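Long-range contacts in beta-lactamase II (PDB 6V3U), which probably hydrolyses beta-lactam antibiotics to substituted beta-amino acids with the help of bound zinc, as a class B metallo-beta-lactamase: residues A89-A94 with T112-L117; L153-P158 with I167-P172. One frame throughout, in Å; residues are numbered along the deposited sequence.

How the interactions relate
Interaction 1 closes before interaction 2 opens along the chain, and their centres lie 12 Å apart. They belong to different sheets: 89-94 and 112-117 start in neighbouring parallel strands 86-90 and 111-114 of the larger mixed sheet, whereas 153-158 and 167-172 form an antiparallel pair in the smaller five-stranded sheet. The two contacts meet directly at Ile167, whose CD1 comes to 3.3 Å from Val91 O and whose CG2 packs 3.6 Å from His115 CB. Thr92 CG2 also touches Val169 CG1. These contacts join the sheets beside the zinc-binding turn, in keeping with the two-sheet architecture of the metallo-beta-lactamase superfamily, whose metal site lies at one edge of the beta sandwich.

Interaction 1: residues A89-A94 with T112-L117; sequences AVVTHA and TWAHPL. With ZN (zinc ion), chain C.
Val91 turns CG1 anti to its backbone N and CG2 anti to the carbonyl carbon (chi1 -174°), while Trp113 folds CG back beside its own N (chi1 -60°). The first setting puts CG2 of Val91 near the Ala114 methyl and within 4.2 Å of Thr112 CG2; the approach of Val91 CB to Ala114 CB, 3.9 Å, follows from the backbone register. The second lays an edge of the indole near the neighbouring strand: Trp113 CD1 lies 3.4 Å from Ala89 O, which sits in the ring plane.

Two backbone bonds define the parallel pairing. Trp113 N donates to Ala89 O at 2.8 Å, and Val91 N donates to Trp113 O over the same distance; the second bond is the straighter, at 163° at the hydrogen. CA-H...O contacts add to it, Thr112 CA with Ala89 O at 3.4 Å and Val90 CA with Trp113 O at 3.3 Å, so Ala89 O meets an N-H, a CA and the indole edge. The side chains alternate: Ala89 and Thr112 share a face covered by helix 101-107, and Val90 and Trp113 share the other, where helix 144-150 packs on them.

Beyond the paired residues the first segment leaves the sheet. Asp63 OD1 accepts hydrogen bonds from the backbone N atoms of Thr92 and His93, and His93 NE2 bonds to the carbonyl of Asn49. His93 ND1 binds the zinc ion at 2.0 Å, and the two ring bonds together hold the imidazole's orientation. His95 and His223 of the same chain and Asp196 of the second subunit complete the site. The loop after strand 86-90, in the beta-alpha-beta unit with helix 101-107 and strand 111-114, carries His93, His95 and Asp97, the last without metal here, of the His-X-His-X-Asp motif of the metallo-beta-lactamase superfamily.

Interaction 2: residues L153-P158 with I167-P172; sequences LRLYYP and ITVGLP
Leu155 lays its CD2 methyl against CG1 of Val169, and the two side chains run alongside each other. Their separation of 3.4 Å is below usual van der Waals contact, so the packing here is modelled as very tight. The other methyl of Val169, CG2, is met by Leu153 CD2 at 4.0 Å, so a leucine stands at each of its methyls.

On the face of Tyr156 and Thr168 the evidence is polar. Thr168 carries OG1 between its N and carbonyl carbon (chi1 71°), from where the hydroxyl donates to Tyr156 O at 3.0 Å. Thr168 N donates to the same oxygen at 2.9 Å, with 165° at the hydrogen, so two bonds grip one carbonyl. OG1 also lies in the plane of the Tyr156 ring, at its edge. Tip to tip, Thr168 CG2 meets Pro158 CG at 3.9 Å.

Tyr156 N to Thr168 O and the reciprocal bonds of Arg154 with Gly170 complete the backbone pairing; Leu155 and Val169 form the non-hydrogen-bonded pair between them. Tyr157 OH binds Thr163 and Asp165 in the intervening loop, which also holds His162, a zinc-binding residue in another structure of this protein but without metal here. The pairing is that of an antiparallel beta hairpin, with 154-156 as an outermost strand, next to 168-171, of the five-stranded second sheet of the metallo-beta-lactamase fold.

Interaction 1: residues A89-A94 with T112-L117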
ATOM      1  N   ALA A  89     -12.414   9.837  22.972  1.00 61.56           N
ATOM      2  CA  ALA A  89     -12.249   9.367  21.600  1.00 63.78           C
ATOM      3  C   ALA A  89     -10.779   9.049  21.340  1.00 60.29           C
ATOM      4  O   ALA A  89      -9.894   9.730  21.859  1.00 65.00           O
ATOM      5  CB  ALA A  89     -12.763  10.420  20.596  1.00 63.59           C
ATOM      6  N   VAL A  90     -10.520   7.995  20.566  1.00 58.05           N
ATOM      7  CA  VAL A  90      -9.167   7.611  20.169  1.00 62.83           C
ATOM      8  C   VAL A  90      -9.138   7.472  18.644  1.00 58.67           C
ATOM      9  O   VAL A  90     -10.085   6.947  18.045  1.00 52.28           O
ATOM     10  CB  VAL A  90      -8.713   6.310  20.868  1.00 61.32           C
ATOM     11  CG1 VAL A  90      -9.787   5.235  20.764  1.00 61.64           C
ATOM     12  CG2 VAL A  90      -7.386   5.810  20.288  1.00 60.24           C
ATOM     13  N   VAL A  91      -8.103   8.028  18.019  1.00 56.79           N
ATOM     14  CA  VAL A  91      -7.885   7.910  16.571  1.00 61.82           C
ATOM     15  C   VAL A  91      -7.011   6.694  16.285  1.00 63.69           C
ATOM     16  O   VAL A  91      -5.983   6.489  16.938  1.00 71.17           O
ATOM     17  CB  VAL A  91      -7.228   9.184  16.001  1.00 65.02           C
ATOM     18  CG1 VAL A  91      -7.131   9.105  14.490  1.00 65.41           C
ATOM     19  CG2 VAL A  91      -8.014  10.397  16.390  1.00 61.43           C
ATOM     20  N   THR A  92      -7.401   5.898  15.292  1.00 59.88           N
ATOM     21  CA  THR A  92      -6.545   4.833  14.800  1.00 64.16           C
ATOM     22  C   THR A  92      -6.178   4.970  13.324  1.00 64.72           C
ATOM     23  O   THR A  92      -5.083   4.572  12.949  1.00 59.71           O
ATOM     24  CB  THR A  92      -7.192   3.456  15.039  1.00 66.66           C
ATOM     25  OG1 THR A  92      -8.398   3.345  14.267  1.00 62.45           O
ATOM     26  CG2 THR A  92      -7.515   3.253  16.535  1.00 62.89           C
ATOM     27  N   HIS A  93      -7.035   5.537  12.469  1.00 65.65           N
ATOM     28  CA  HIS A  93      -6.619   5.718  11.065  1.00 65.28           C
ATOM     29  C   HIS A  93      -7.129   7.073  10.561  1.00 68.02           C
ATOM     30  O   HIS A  93      -8.189   7.169   9.934  1.00 76.19           O
ATOM     31  CB  HIS A  93      -7.082   4.552  10.191  1.00 55.80           C
ATOM     32  CG  HIS A  93      -8.563   4.349  10.175  1.00 66.63           C
ATOM     33  ND1 HIS A  93      -9.342   4.669   9.083  1.00 73.54           N
ATOM     34  CD2 HIS A  93      -9.413   3.882  11.123  1.00 69.43           C
ATOM     35  CE1 HIS A  93     -10.609   4.395   9.356  1.00 73.61           C
ATOM     36  NE2 HIS A  93     -10.678   3.917  10.588  1.00 71.16           N
ATOM     37  N   ALA A  94      -6.354   8.122  10.835  1.00 62.70           N
ATOM     38  CA  ALA A  94      -6.712   9.469  10.408  1.00 69.21           C
ATOM     39  C   ALA A  94      -6.617   9.603   8.892  1.00 68.38           C
ATOM     40  O   ALA A  94      -5.864   8.884   8.221  1.00 62.03           O
ATOM     41  CB  ALA A  94      -5.794  10.495  11.065  1.00 73.72           C
ATOM     42  N   THR A 112      -9.754  13.800  23.121  1.00 74.53           N
ATOM     43  CA  THR A 112      -9.315  13.043  21.955  1.00 69.58           C
ATOM     44  C   THR A 112      -7.877  12.573  22.155  1.00 66.59           C
ATOM     45  O   THR A 112      -7.013  13.353  22.566  1.00 68.33           O
ATOM     46  CB  THR A 112      -9.436  13.895  20.684  1.00 76.36           C
ATOM     47  OG1 THR A 112     -10.808  14.258  20.479  1.00 85.11           O
ATOM     48  CG2 THR A 112      -8.957  13.134  19.467  1.00 76.62           C
ATOM     49  N   TRP A 113      -7.632  11.301  21.859  1.00 56.35           N
ATOM     50  CA  TRP A 113      -6.330  10.671  21.996  1.00 60.88           C
ATOM     51  C   TRP A 113      -5.863  10.194  20.631  1.00 58.09           C
ATOM     52  O   TRP A 113      -6.661   9.680  19.838  1.00 53.60           O
ATOM     53  CB  TRP A 113      -6.386   9.478  22.954  1.00 59.52           C
ATOM     54  CG  TRP A 113      -6.830   9.842  24.316  1.00 65.90           C
ATOM     55  CD1 TRP A 113      -8.111  10.013  24.738  1.00 66.00           C
ATOM     56  CD2 TRP A 113      -5.995  10.091  25.450  1.00 67.47           C
ATOM     57  NE1 TRP A 113      -8.129  10.355  26.066  1.00 73.93           N
ATOM     58  CE2 TRP A 113      -6.841  10.409  26.527  1.00 71.99           C
ATOM     59  CE3 TRP A 113      -4.614  10.077  25.657  1.00 67.14           C
ATOM     60  CZ2 TRP A 113      -6.354  10.714  27.797  1.00 76.00           C
ATOM     61  CZ3 TRP A 113      -4.128  10.383  26.913  1.00 68.01           C
ATOM     62  CH2 TRP A 113      -4.995  10.687  27.972  1.00 76.73           C
ATOM     63  N   ALA A 114      -4.572  10.353  20.361  1.00 58.36           N
ATOM     64  CA  ALA A 114      -4.036   9.857  19.103  1.00 57.46           C
ATOM     65  C   ALA A 114      -2.550   9.568  19.280  1.00 59.63           C
ATOM     66  O   ALA A 114      -1.901  10.119  20.172  1.00 58.88           O
ATOM     67  CB  ALA A 114      -4.277  10.869  17.977  1.00 53.19           C
ATOM     68  N   HIS A 115      -2.019   8.692  18.427  1.00 62.02           N
ATOM     69  CA  HIS A 115      -0.593   8.380  18.472  1.00 60.22           C
ATOM     70  C   HIS A 115       0.155   9.288  17.508  1.00 64.83           C
ATOM     71  O   HIS A 115      -0.003   9.136  16.288  1.00 66.83           O
ATOM     72  CB  HIS A 115      -0.337   6.926  18.125  1.00 59.16           C
ATOM     73  CG  HIS A 115       1.118   6.560  18.148  1.00 64.90           C
ATOM     74  ND1 HIS A 115       1.787   6.092  17.039  1.00 66.21           N
ATOM     75  CD2 HIS A 115       2.037   6.626  19.142  1.00 66.68           C
ATOM     76  CE1 HIS A 115       3.052   5.871  17.351  1.00 68.35           C
ATOM     77  NE2 HIS A 115       3.229   6.182  18.623  1.00 66.53           N
ATOM     78  N   PRO A 116       0.993  10.223  18.003  1.00 71.76           N
ATOM     79  CA  PRO A 116       1.618  11.228  17.122  1.00 82.68           C
ATOM     80  C   PRO A 116       2.340  10.674  15.893  1.00 89.27           C
ATOM     81  O   PRO A 116       1.933  10.982  14.768  1.00 94.43           O
ATOM     82  CB  PRO A 116       2.603  11.955  18.058  1.00 81.61           C
ATOM     83  CG  PRO A 116       2.792  11.045  19.237  1.00 77.64           C
ATOM     84  CD  PRO A 116       1.476  10.326  19.393  1.00 71.79           C
ATOM     85  N   LEU A 117       3.396   9.882  16.068  1.00 91.03           N
ATOM     86  CA  LEU A 117       4.229   9.494  14.912  1.00 97.58           C
ATOM     87  C   LEU A 117       3.805   8.163  14.292  1.00 95.24           C
ATOM     88  O   LEU A 117       3.890   7.984  13.077  1.00 96.33           O
ATOM     89  CB  LEU A 117       5.712   9.416  15.300  1.00100.51           C
ATOM     90  CG  LEU A 117       6.737  10.075  14.360  1.00108.35           C
ATOM     91  CD1 LEU A 117       8.030   9.252  14.266  1.00110.22           C
ATOM     92  CD2 LEU A 117       6.167  10.367  12.966  1.00110.04           C
TER
HETATM   93 ZN    ZN C 300      -9.080   5.229   7.190  0.50 38.64          ZN

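Interaction 2: residues L153-P158 with I167-P172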
ATOM      1  N   LEU A 153     -10.887  -0.903  26.247  1.00 55.93           N
ATOM      2  CA  LEU A 153     -10.065  -0.991  25.043  1.00 53.19           C
ATOM      3  C   LEU A 153      -8.617  -1.195  25.445  1.00 51.24           C
ATOM      4  O   LEU A 153      -8.119  -0.532  26.358  1.00 47.90           O
ATOM      5  CB  LEU A 153     -10.171   0.277  24.204  1.00 52.39           C
ATOM      6  CG  LEU A 153     -11.405   0.485  23.348  1.00 60.21           C
ATOM      7  CD1 LEU A 153     -11.379   1.907  22.846  1.00 64.73           C
ATOM      8  CD2 LEU A 153     -11.419  -0.499  22.184  1.00 52.48           C
ATOM      9  N   ARG A 154      -7.958  -2.141  24.783  1.00 46.90           N
ATOM     10  CA  ARG A 154      -6.515  -2.323  24.893  1.00 47.26           C
ATOM     11  C   ARG A 154      -5.896  -1.769  23.619  1.00 52.04           C
ATOM     12  O   ARG A 154      -6.159  -2.284  22.528  1.00 55.35           O
ATOM     13  CB  ARG A 154      -6.150  -3.798  25.091  1.00 48.80           C
ATOM     14  CG  ARG A 154      -6.694  -4.416  26.386  1.00 57.87           C
ATOM     15  CD  ARG A 154      -6.479  -3.451  27.556  1.00 67.12           C
ATOM     16  NE  ARG A 154      -6.255  -4.148  28.820  1.00 80.50           N
ATOM     17  CZ  ARG A 154      -7.146  -4.236  29.804  1.00 87.31           C
ATOM     18  NH1 ARG A 154      -6.836  -4.898  30.912  1.00 91.24           N
ATOM     19  NH2 ARG A 154      -8.338  -3.660  29.692  1.00 86.56           N
ATOM     20  N   LEU A 155      -5.101  -0.713  23.750  1.00 46.76           N
ATOM     21  CA  LEU A 155      -4.477  -0.090  22.595  1.00 50.50           C
ATOM     22  C   LEU A 155      -3.137  -0.770  22.321  1.00 45.35           C
ATOM     23  O   LEU A 155      -2.302  -0.893  23.223  1.00 48.31           O
ATOM     24  CB  LEU A 155      -4.265   1.405  22.823  1.00 48.46           C
ATOM     25  CG  LEU A 155      -5.403   2.294  23.308  1.00 58.06           C
ATOM     26  CD1 LEU A 155      -4.894   3.730  23.304  1.00 59.18           C
ATOM     27  CD2 LEU A 155      -6.562   2.141  22.385  1.00 57.43           C
ATOM     28  N   TYR A 156      -2.921  -1.196  21.081  1.00 42.86           N
ATOM     29  CA  TYR A 156      -1.698  -1.928  20.744  1.00 38.08           C
ATOM     30  C   TYR A 156      -1.019  -1.321  19.523  1.00 40.23           C
ATOM     31  O   TYR A 156      -1.650  -1.165  18.468  1.00 43.67           O
ATOM     32  CB  TYR A 156      -1.998  -3.421  20.505  1.00 41.69           C
ATOM     33  CG  TYR A 156      -0.766  -4.254  20.209  1.00 43.66           C
ATOM     34  CD1 TYR A 156       0.158  -4.539  21.207  1.00 47.07           C
ATOM     35  CD2 TYR A 156      -0.508  -4.735  18.918  1.00 43.64           C
ATOM     36  CE1 TYR A 156       1.314  -5.295  20.935  1.00 48.82           C
ATOM     37  CE2 TYR A 156       0.632  -5.510  18.643  1.00 46.03           C
ATOM     38  CZ  TYR A 156       1.541  -5.766  19.652  1.00 51.04           C
ATOM     39  OH  TYR A 156       2.671  -6.507  19.377  1.00 56.11           O
ATOM     40  N   TYR A 157       0.288  -1.021  19.647  1.00 43.09           N
ATOM     41  CA  TYR A 157       1.078  -0.599  18.491  1.00 46.90           C
ATOM     42  C   TYR A 157       1.837  -1.799  17.942  1.00 46.43           C
ATOM     43  O   TYR A 157       2.685  -2.362  18.655  1.00 38.90           O
ATOM     44  CB  TYR A 157       2.051   0.518  18.859  1.00 50.46           C
ATOM     45  CG  TYR A 157       2.852   0.991  17.672  1.00 57.02           C
ATOM     46  CD1 TYR A 157       2.280   1.826  16.720  1.00 57.60           C
ATOM     47  CD2 TYR A 157       4.166   0.573  17.474  1.00 60.20           C
ATOM     48  CE1 TYR A 157       2.988   2.250  15.617  1.00 56.01           C
ATOM     49  CE2 TYR A 157       4.899   0.997  16.365  1.00 59.43           C
ATOM     50  CZ  TYR A 157       4.307   1.833  15.441  1.00 60.27           C
ATOM     51  OH  TYR A 157       5.011   2.263  14.337  1.00 56.33           O
ATOM     52  N   PRO A 158       1.582  -2.223  16.703  1.00 44.21           N
ATOM     53  CA  PRO A 158       2.101  -3.508  16.228  1.00 47.13           C
ATOM     54  C   PRO A 158       3.453  -3.466  15.512  1.00 52.05           C
ATOM     55  O   PRO A 158       4.017  -4.538  15.248  1.00 55.67           O
ATOM     56  CB  PRO A 158       0.998  -3.962  15.267  1.00 43.56           C
ATOM     57  CG  PRO A 158       0.492  -2.648  14.667  1.00 41.70           C
ATOM     58  CD  PRO A 158       0.600  -1.629  15.775  1.00 43.16           C
ATOM     59  N   ILE A 167      -2.148   2.521  14.948  1.00 46.73           N
ATOM     60  CA  ILE A 167      -2.417   1.701  16.120  1.00 49.25           C
ATOM     61  C   ILE A 167      -3.635   0.816  15.871  1.00 50.33           C
ATOM     62  O   ILE A 167      -4.463   1.064  14.994  1.00 52.16           O
ATOM     63  CB  ILE A 167      -2.594   2.549  17.389  1.00 54.00           C
ATOM     64  CG1 ILE A 167      -3.946   3.295  17.376  1.00 56.45           C
ATOM     65  CG2 ILE A 167      -1.421   3.508  17.545  1.00 53.79           C
ATOM     66  CD1 ILE A 167      -4.116   4.312  18.516  1.00 57.47           C
ATOM     67  N   THR A 168      -3.724  -0.249  16.662  1.00 49.51           N
ATOM     68  CA  THR A 168      -4.811  -1.213  16.618  1.00 43.15           C
ATOM     69  C   THR A 168      -5.408  -1.285  18.015  1.00 47.26           C
ATOM     70  O   THR A 168      -4.791  -0.867  19.000  1.00 48.37           O
ATOM     71  CB  THR A 168      -4.308  -2.608  16.196  1.00 48.08           C
ATOM     72  OG1 THR A 168      -3.535  -3.148  17.272  1.00 42.89           O
ATOM     73  CG2 THR A 168      -3.413  -2.531  14.912  1.00 45.82           C
ATOM     74  N   VAL A 169      -6.625  -1.804  18.116  1.00 47.50           N
ATOM     75  CA  VAL A 169      -7.286  -1.864  19.412  1.00 47.02           C
ATOM     76  C   VAL A 169      -8.018  -3.190  19.511  1.00 44.33           C
ATOM     77  O   VAL A 169      -8.436  -3.770  18.501  1.00 45.07           O
ATOM     78  CB  VAL A 169      -8.248  -0.661  19.665  1.00 50.58           C
ATOM     79  CG1 VAL A 169      -7.523   0.652  19.481  1.00 49.25           C
ATOM     80  CG2 VAL A 169      -9.449  -0.703  18.736  1.00 50.59           C
ATOM     81  N   GLY A 170      -8.155  -3.671  20.737  1.00 42.87           N
ATOM     82  CA  GLY A 170      -8.810  -4.940  20.978  1.00 52.35           C
ATOM     83  C   GLY A 170      -9.612  -4.923  22.259  1.00 53.26           C
ATOM     84  O   GLY A 170      -9.388  -4.108  23.159  1.00 56.12           O
ATOM     85  N   LEU A 171     -10.567  -5.851  22.321  1.00 51.88           N
ATOM     86  CA  LEU A 171     -11.350  -6.160  23.516  1.00 52.47           C
ATOM     87  C   LEU A 171     -11.144  -7.659  23.701  1.00 54.54           C
ATOM     88  O   LEU A 171     -11.899  -8.472  23.143  1.00 55.27           O
ATOM     89  CB  LEU A 171     -12.814  -5.781  23.325  1.00 50.07           C
ATOM     90  CG  LEU A 171     -12.991  -4.262  23.146  1.00 53.70           C
ATOM     91  CD1 LEU A 171     -14.136  -3.949  22.217  1.00 57.72           C
ATOM     92  CD2 LEU A 171     -13.211  -3.598  24.490  1.00 55.67           C
ATOM     93  N   PRO A 172     -10.089  -8.066  24.417  1.00 56.10           N
ATOM     94  CA  PRO A 172      -9.745  -9.502  24.476  1.00 58.20           C
ATOM     95  C   PRO A 172     -10.860 -10.390  25.012  1.00 60.86           C
ATOM     96  O   PRO A 172     -11.091 -11.487  24.479  1.00 61.00           O
ATOM     97  CB  PRO A 172      -8.516  -9.518  25.402  1.00 55.89           C
ATOM     98  CG  PRO A 172      -7.900  -8.164  25.238  1.00 56.22           C
ATOM     99  CD  PRO A 172      -9.080  -7.225  25.087  1.00 55.84           C
TER